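Side-chain contacts in endonuclease IV (Thermus thermophilus, PDB 3AAM), which cleaves the DNA backbone at apurinic or apyrimidinic sites as a metal-dependent enzyme of base excision repair, and also has 3'-5' exonuclease activity: residues Arg44-Ser47 with Pro48-Glu52; Leu188-Leu191 with Asp192-Val195; Asp256-Asn259 with Leu260-Arg264. One frame throughout, in Å; residues are numbered along the deposited sequence.

Interaction 1 (Arg44-Ser47 with Pro48-Glu52)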
loop_
_atom_site.group_PDB
_atom_site.type_symbol
_atom_site.label_atom_id
_atom_site.label_comp_id
_atom_site.label_asym_id
_atom_site.label_seq_id
_atom_site.Cartn_x
_atom_site.Cartn_y
_atom_site.Cartn_z
ATOM N N ARG A 44 -7.676 15.170 -9.030
ATOM C CA ARG A 44 -7.594 16.352 -8.177
ATOM C C ARG A 44 -6.468 17.272 -8.625
ATOM O O ARG A 44 -5.303 16.869 -8.688
ATOM C CB ARG A 44 -7.364 15.929 -6.725
ATOM C CG ARG A 44 -7.095 17.079 -5.763
ATOM C CD ARG A 44 -6.854 16.542 -4.356
ATOM N NE ARG A 44 -6.540 17.598 -3.398
ATOM C CZ ARG A 44 -5.396 18.273 -3.369
ATOM N NH1 ARG A 44 -4.438 18.007 -4.248
ATOM N NH2 ARG A 44 -5.212 19.220 -2.458
ATOM N N ALA A 45 -6.822 18.515 -8.939
ATOM C CA ALA A 45 -5.837 19.487 -9.387
ATOM C C ALA A 45 -4.722 19.655 -8.364
ATOM O O ALA A 45 -4.971 19.787 -7.159
ATOM C CB ALA A 45 -6.511 20.829 -9.653
ATOM N N LEU A 46 -3.488 19.644 -8.854
ATOM C CA LEU A 46 -2.321 19.801 -8.000
ATOM C C LEU A 46 -1.512 20.983 -8.530
ATOM O O LEU A 46 -0.829 20.868 -9.543
ATOM C CB LEU A 46 -1.482 18.523 -8.031
ATOM C CG LEU A 46 -0.405 18.369 -6.959
ATOM C CD1 LEU A 46 -1.061 18.309 -5.584
ATOM C CD2 LEU A 46 0.392 17.100 -7.224
ATOM N N SER A 47 -1.601 22.117 -7.839
ATOM C CA SER A 47 -0.894 23.334 -8.241
ATOM C C SER A 47 0.603 23.290 -7.956
ATOM O O SER A 47 1.054 22.577 -7.064
ATOM C CB SER A 47 -1.490 24.542 -7.517
ATOM O OG SER A 47 -1.101 24.545 -6.155
ATOM N N PRO A 48 1.396 24.061 -8.716
ATOM C CA PRO A 48 2.846 24.086 -8.505
ATOM C C PRO A 48 3.199 24.528 -7.086
ATOM O O PRO A 48 4.182 24.063 -6.506
ATOM C CB PRO A 48 3.326 25.079 -9.560
ATOM C CG PRO A 48 2.343 24.862 -10.675
ATOM C CD PRO A 48 1.033 24.807 -9.934
ATOM N N ALA A 49 2.392 25.429 -6.530
ATOM C CA ALA A 49 2.625 25.918 -5.178
ATOM C C ALA A 49 2.430 24.794 -4.169
ATOM O O ALA A 49 3.184 24.684 -3.204
ATOM C CB ALA A 49 1.684 27.072 -4.867
ATOM N N GLU A 50 1.420 23.957 -4.393
ATOM C CA GLU A 50 1.170 22.846 -3.483
ATOM C C GLU A 50 2.296 21.823 -3.608
ATOM O O GLU A 50 2.722 21.231 -2.617
ATOM C CB GLU A 50 -0.178 22.178 -3.783
ATOM C CG GLU A 50 -0.656 21.280 -2.640
ATOM C CD GLU A 50 -2.066 20.738 -2.828
ATOM O OE1 GLU A 50 -2.979 21.520 -3.162
ATOM O OE2 GLU A 50 -2.266 19.523 -2.622
ATOM N N VAL A 51 2.780 21.615 -4.831
ATOM C CA VAL A 51 3.872 20.674 -5.053
ATOM C C VAL A 51 5.104 21.147 -4.284
ATOM O O VAL A 51 5.764 20.363 -3.601
ATOM C CB VAL A 51 4.230 20.573 -6.556
ATOM C CG1 VAL A 51 5.398 19.623 -6.752
ATOM C CG2 VAL A 51 3.024 20.091 -7.347
ATOM N N GLU A 52 5.407 22.440 -4.395
ATOM C CA GLU A 52 6.558 23.021 -3.712
ATOM C C GLU A 52 6.425 22.891 -2.197
ATOM O O GLU A 52 7.393 22.570 -1.510
ATOM C CB GLU A 52 6.700 24.499 -4.097
ATOM C CG GLU A 52 7.994 25.189 -3.651
ATOM C CD GLU A 52 8.024 25.539 -2.171
ATOM O OE1 GLU A 52 6.995 26.012 -1.642
ATOM O OE2 GLU A 52 9.087 25.358 -1.536
HETATM O O HOH W 1 -3.319 22.314 -5.576
#
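S47 turns the extended run of R44 to S47 into helix 48-60, its carbonyl O taking V51 N at 3.0 Å within the first helical turn. It is the N-cap residue of this helix, an outer helix of the TIM barrel. With chi1 at 74°, S47 OG lies between its own backbone N and carbonyl carbon and faces the start of the helix, where E50 N donates to it over 3.1 Å with an N-H...O angle of 153°. The reciprocal half of a capping box would join the E50 carboxylate to S47 N; here a water fills that place, 2.8 Å from S47 N and 2.6 Å from E50 OE1, with a weak further bond to A45 O.

Beyond CG the E50 chain is extended, which carries its carboxylate back from the helix to meet R44 coming from the opposite direction. The R44 guanidinium approaches end-on and turns NH1 and NH2 onto the same oxygen, E50 OE2, in a salt bridge whose two planes lie 67° apart. E50 OE2 also accepts V16 N, so three donors converge on one atom, which probably favours a charged carboxylate.

L46 forms the apolar side of the contact. Its CG packs 3.9 Å from V51 CG2, the two side chains crossing at about a right angle, and it also touches K96 and L100 of helix 82-100. K96 NZ also bonds to R44 O, tying the same loop to that helix. At the shared oxygen, R44 NH2 uses the syn lone pair of E50 OE2 at 3.0 Å, R44 NH1 comes to E50 OE2 at 3.1 Å from out of the carboxylate plane, and L46 CD1 lies 3.4 Å from E50 OE2.

Interaction 2 (Leu188-Leu191 with Asp192-Val195); sequences LDAL and DRAV
L191 and V195, one turn apart at the end of helix 184-194, run alongside each other in the same direction, L191 CD1 resting 3.9 Å from V195 CG2. This is the tightly packed side of an outer TIM-barrel helix. L191 and L188 press on L168, and V195 presses on V166, both of strand 165-169, while F152 and A156 of helix 152-159 close in on L191 and V195 respectively. Of the two branches of L191, CD1 is the one that meets the valine. V195 has already left the helix, yet V195 N still bonds to L191 O at 2.8 Å, continuing the helical bonding pattern past the end of the helix.

The solvent side is looser and polar. R193 runs outward, then bends at chi3 (61°), which folds its guanidinium back along A190: NH1 lies 3.7 Å from A190 CB, and A190 O sits over one face of the group. R193 NH2 comes 3.5 Å from D189 O, but at an angle too poor for a hydrogen bond. The acids on this helix find partners elsewhere, D189 OD1 in a salt bridge with R239 and D192 OD1 accepting L197 N just past the helix end.

Within this contact no side-chain hydrogen bond holds the R193 guanidinium, so packing and probably electrostatics place it against A190. Its positive charge, lying near carbonyl oxygens close to the C-terminal end of the helix, is probably favourable to the helix dipole.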
loop_
_atom_site.group_PDB
_atom_site.type_symbol
_atom_site.label_atom_id
_atom_site.label_comp_id
_atom_site.label_asym_id
_atom_site.label_seq_id
_atom_site.Cartn_x
_atom_site.Cartn_y
_atom_site.Cartn_z
ATOM N N LEU A 188 6.595 -15.232 5.274
ATOM C CA LEU A 188 7.614 -14.394 4.667
ATOM C C LEU A 188 8.591 -15.253 3.873
ATOM O O LEU A 188 9.131 -14.802 2.867
ATOM C CB LEU A 188 8.359 -13.578 5.727
ATOM C CG LEU A 188 7.512 -12.505 6.417
ATOM C CD1 LEU A 188 8.373 -11.786 7.439
ATOM C CD2 LEU A 188 6.963 -11.520 5.394
ATOM N N ASP A 189 8.812 -16.491 4.315
ATOM C CA ASP A 189 9.718 -17.380 3.590
ATOM C C ASP A 189 9.107 -17.689 2.232
ATOM O O ASP A 189 9.807 -17.753 1.224
ATOM C CB ASP A 189 9.935 -18.703 4.333
ATOM C CG ASP A 189 10.548 -18.517 5.707
ATOM O OD1 ASP A 189 11.309 -17.549 5.909
ATOM O OD2 ASP A 189 10.278 -19.361 6.588
ATOM N N ALA A 190 7.791 -17.888 2.219
ATOM C CA ALA A 190 7.071 -18.195 0.991
ATOM C C ALA A 190 7.113 -17.006 0.045
ATOM O O ALA A 190 7.294 -17.161 -1.163
ATOM C CB ALA A 190 5.621 -18.563 1.312
ATOM N N LEU A 191 6.956 -15.810 0.598
ATOM C CA LEU A 191 6.982 -14.610 -0.221
ATOM C C LEU A 191 8.365 -14.395 -0.828
ATOM O O LEU A 191 8.485 -13.985 -1.983
ATOM C CB LEU A 191 6.575 -13.391 0.612
ATOM C CG LEU A 191 6.460 -12.065 -0.144
ATOM C CD1 LEU A 191 5.420 -12.191 -1.253
ATOM C CD2 LEU A 191 6.068 -10.955 0.830
ATOM N N ASP A 192 9.408 -14.678 -0.053
ATOM C CA ASP A 192 10.771 -14.504 -0.532
ATOM C C ASP A 192 11.099 -15.503 -1.639
ATOM O O ASP A 192 11.807 -15.177 -2.593
ATOM C CB ASP A 192 11.758 -14.667 0.622
ATOM C CG ASP A 192 13.165 -14.274 0.236
ATOM O OD1 ASP A 192 13.329 -13.199 -0.379
ATOM O OD2 ASP A 192 14.107 -15.035 0.550
ATOM N N ARG A 193 10.577 -16.717 -1.512
ATOM C CA ARG A 193 10.825 -17.743 -2.516
ATOM C C ARG A 193 10.104 -17.435 -3.824
ATOM O O ARG A 193 10.679 -17.565 -4.903
ATOM C CB ARG A 193 10.377 -19.117 -2.001
ATOM C CG ARG A 193 10.490 -20.216 -3.048
ATOM C CD ARG A 193 10.140 -21.598 -2.505
ATOM N NE ARG A 193 8.767 -21.693 -2.015
ATOM C CZ ARG A 193 8.389 -21.397 -0.774
ATOM N NH1 ARG A 193 7.115 -21.511 -0.423
ATOM N NH2 ARG A 193 9.285 -20.997 0.118
ATOM N N ALA A 194 8.844 -17.024 -3.721
ATOM C CA ALA A 194 8.039 -16.721 -4.897
ATOM C C ALA A 194 8.338 -15.377 -5.551
ATOM O O ALA A 194 8.576 -15.303 -6.757
ATOM C CB ALA A 194 6.559 -16.796 -4.537
ATOM N N VAL A 195 8.331 -14.315 -4.754
ATOM C CA VAL A 195 8.557 -12.969 -5.270
ATOM C C VAL A 195 9.958 -12.439 -5.023
ATOM O O VAL A 195 10.578 -11.849 -5.916
ATOM C CB VAL A 195 7.532 -11.987 -4.647
ATOM C CG1 VAL A 195 7.876 -10.549 -5.013
ATOM C CG2 VAL A 195 6.129 -12.331 -5.135
#

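Interaction 3 (Asp256-Asn259 with Leu260-Arg264); sequences DAWN and LRVFR
The indole of W258 extends beside V262, one turn on in helix 253-267, both directed to the same side, with V262 CG2 4.0 Å from W258 NE1. A chi1 of 174° swings the indole away from its own backbone N, and W258 NE1 bonds to L222 O, which fixes the turn of the ring beside the valine.

Other side chains lean back on carbonyls of the preceding turn. L260 sets CG 3.2 Å from D256 O, which also accepts L260 N. R261 bends at chi3, its CD lying 3.3 Å from A257 O, an oxygen found at the edge of the guanidinium near its plane. On the inner side, F263 brings CD2 to 3.5 Å from N259 O. Further along, L260 CD2 sits 4.0 Å above the R264 guanidinium plane, over its centre, while R264 NE bonds to the hydroxyl of Y4 and R264 NH2 to L26 O.

This helix packs against the barrel wall: L260 touches Y4 and F6 of strand 3-6, N259 and F263 touch L247 of strand 244-247, and the F263 ring also meets those of Y4 and F235 from helix 230-235.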
loop_
_atom_site.group_PDB
_atom_site.type_symbol
_atom_site.label_atom_id
_atom_site.label_comp_id
_atom_site.label_asym_id
_atom_site.label_seq_id
_atom_site.Cartn_x
_atom_site.Cartn_y
_atom_site.Cartn_z
ATOM N N ASP A 256 -5.540 6.306 16.712
ATOM C CA ASP A 256 -4.142 6.580 16.421
ATOM C C ASP A 256 -3.264 6.323 17.649
ATOM O O ASP A 256 -2.198 5.729 17.532
ATOM C CB ASP A 256 -3.956 8.030 15.967
ATOM C CG ASP A 256 -4.627 8.331 14.633
ATOM O OD1 ASP A 256 -5.206 7.416 14.003
ATOM O OD2 ASP A 256 -4.566 9.502 14.213
ATOM N N ALA A 257 -3.715 6.760 18.824
ATOM C CA ALA A 257 -2.928 6.559 20.042
ATOM C C ALA A 257 -2.676 5.080 20.291
ATOM O O ALA A 257 -1.564 4.687 20.645
ATOM C CB ALA A 257 -3.640 7.182 21.244
ATOM N N TRP A 258 -3.716 4.270 20.118
ATOM C CA TRP A 258 -3.616 2.823 20.306
ATOM C C TRP A 258 -2.579 2.231 19.356
ATOM O O TRP A 258 -1.636 1.556 19.776
ATOM C CB TRP A 258 -4.988 2.172 20.057
ATOM C CG TRP A 258 -4.996 0.658 20.074
ATOM C CD1 TRP A 258 -4.441 -0.180 19.144
ATOM C CD2 TRP A 258 -5.596 -0.190 21.064
ATOM N NE1 TRP A 258 -4.658 -1.491 19.493
ATOM C CE2 TRP A 258 -5.361 -1.527 20.669
ATOM C CE3 TRP A 258 -6.306 0.049 22.250
ATOM C CZ2 TRP A 258 -5.811 -2.621 21.415
ATOM C CZ3 TRP A 258 -6.751 -1.041 22.992
ATOM C CH2 TRP A 258 -6.501 -2.359 22.570
ATOM N N ASN A 259 -2.753 2.489 18.068
ATOM C CA ASN A 259 -1.837 1.953 17.077
ATOM C C ASN A 259 -0.403 2.432 17.236
ATOM O O ASN A 259 0.528 1.652 17.063
ATOM C CB ASN A 259 -2.369 2.266 15.680
ATOM C CG ASN A 259 -3.639 1.498 15.368
ATOM O OD1 ASN A 259 -4.614 2.055 14.857
ATOM N ND2 ASN A 259 -3.634 0.203 15.671
ATOM N N LEU A 260 -0.208 3.708 17.554
ATOM C CA LEU A 260 1.146 4.219 17.729
ATOM C C LEU A 260 1.818 3.587 18.946
ATOM O O LEU A 260 3.013 3.291 18.923
ATOM C CB LEU A 260 1.135 5.746 17.859
ATOM C CG LEU A 260 0.794 6.487 16.563
ATOM C CD1 LEU A 260 0.673 7.975 16.829
ATOM C CD2 LEU A 260 1.871 6.212 15.520
ATOM N N ARG A 261 1.052 3.371 20.009
ATOM C CA ARG A 261 1.614 2.754 21.202
ATOM C C ARG A 261 2.058 1.323 20.899
ATOM O O ARG A 261 3.087 0.872 21.397
ATOM C CB ARG A 261 0.595 2.803 22.348
ATOM C CG ARG A 261 0.572 4.168 23.054
ATOM C CD ARG A 261 -0.731 4.406 23.800
ATOM N NE ARG A 261 -1.015 3.342 24.758
ATOM C CZ ARG A 261 -0.530 3.283 25.994
ATOM N NH1 ARG A 261 0.274 4.234 26.449
ATOM N NH2 ARG A 261 -0.852 2.265 26.778
ATOM N N VAL A 262 1.305 0.614 20.063
ATOM C CA VAL A 262 1.690 -0.750 19.713
ATOM C C VAL A 262 2.915 -0.744 18.780
ATOM O O VAL A 262 3.864 -1.493 18.996
ATOM C CB VAL A 262 0.512 -1.505 19.063
ATOM C CG1 VAL A 262 0.952 -2.912 18.664
ATOM C CG2 VAL A 262 -0.650 -1.585 20.054
ATOM N N PHE A 263 2.904 0.108 17.756
ATOM C CA PHE A 263 4.032 0.199 16.828
ATOM C C PHE A 263 5.312 0.499 17.590
ATOM O O PHE A 263 6.338 -0.135 17.384
ATOM C CB PHE A 263 3.833 1.334 15.810
ATOM C CG PHE A 263 3.235 0.901 14.501
ATOM C CD1 PHE A 263 3.794 -0.142 13.770
ATOM C CD2 PHE A 263 2.144 1.584 13.970
ATOM C CE1 PHE A 263 3.269 -0.493 12.519
ATOM C CE2 PHE A 263 1.611 1.243 12.723
ATOM C CZ PHE A 263 2.175 0.206 11.998
ATOM N N ARG A 264 5.239 1.483 18.477
ATOM C CA ARG A 264 6.402 1.893 19.241
ATOM C C ARG A 264 6.874 0.861 20.251
ATOM O O ARG A 264 8.075 0.734 20.488
ATOM C CB ARG A 264 6.120 3.250 19.890
ATOM C CG ARG A 264 6.161 4.349 18.841
ATOM C CD ARG A 264 5.388 5.600 19.203
ATOM N NE ARG A 264 5.462 6.541 18.089
ATOM C CZ ARG A 264 4.796 7.687 18.015
ATOM N NH1 ARG A 264 3.983 8.057 18.998
ATOM N NH2 ARG A 264 4.954 8.467 16.953
#

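In the fold
All three contacts belong to the outer layer of one TIM barrel and follow one another along the chain without touching. Interactions 1 and 2 lie on opposite sides of the chain's centre, their own centres about 39 Å apart. Interaction 3 is nearer to both, its centre about 32 Å from that of interaction 1 and about 28 Å from that of interaction 2. The manganese ion is held by H172, D217 and H219. Interaction 1 lies away from this site, whereas the other two come closer to it: the L191 side chain is about 11 Å from that of H172, and the N259 side chain about 10 Å from that of H219.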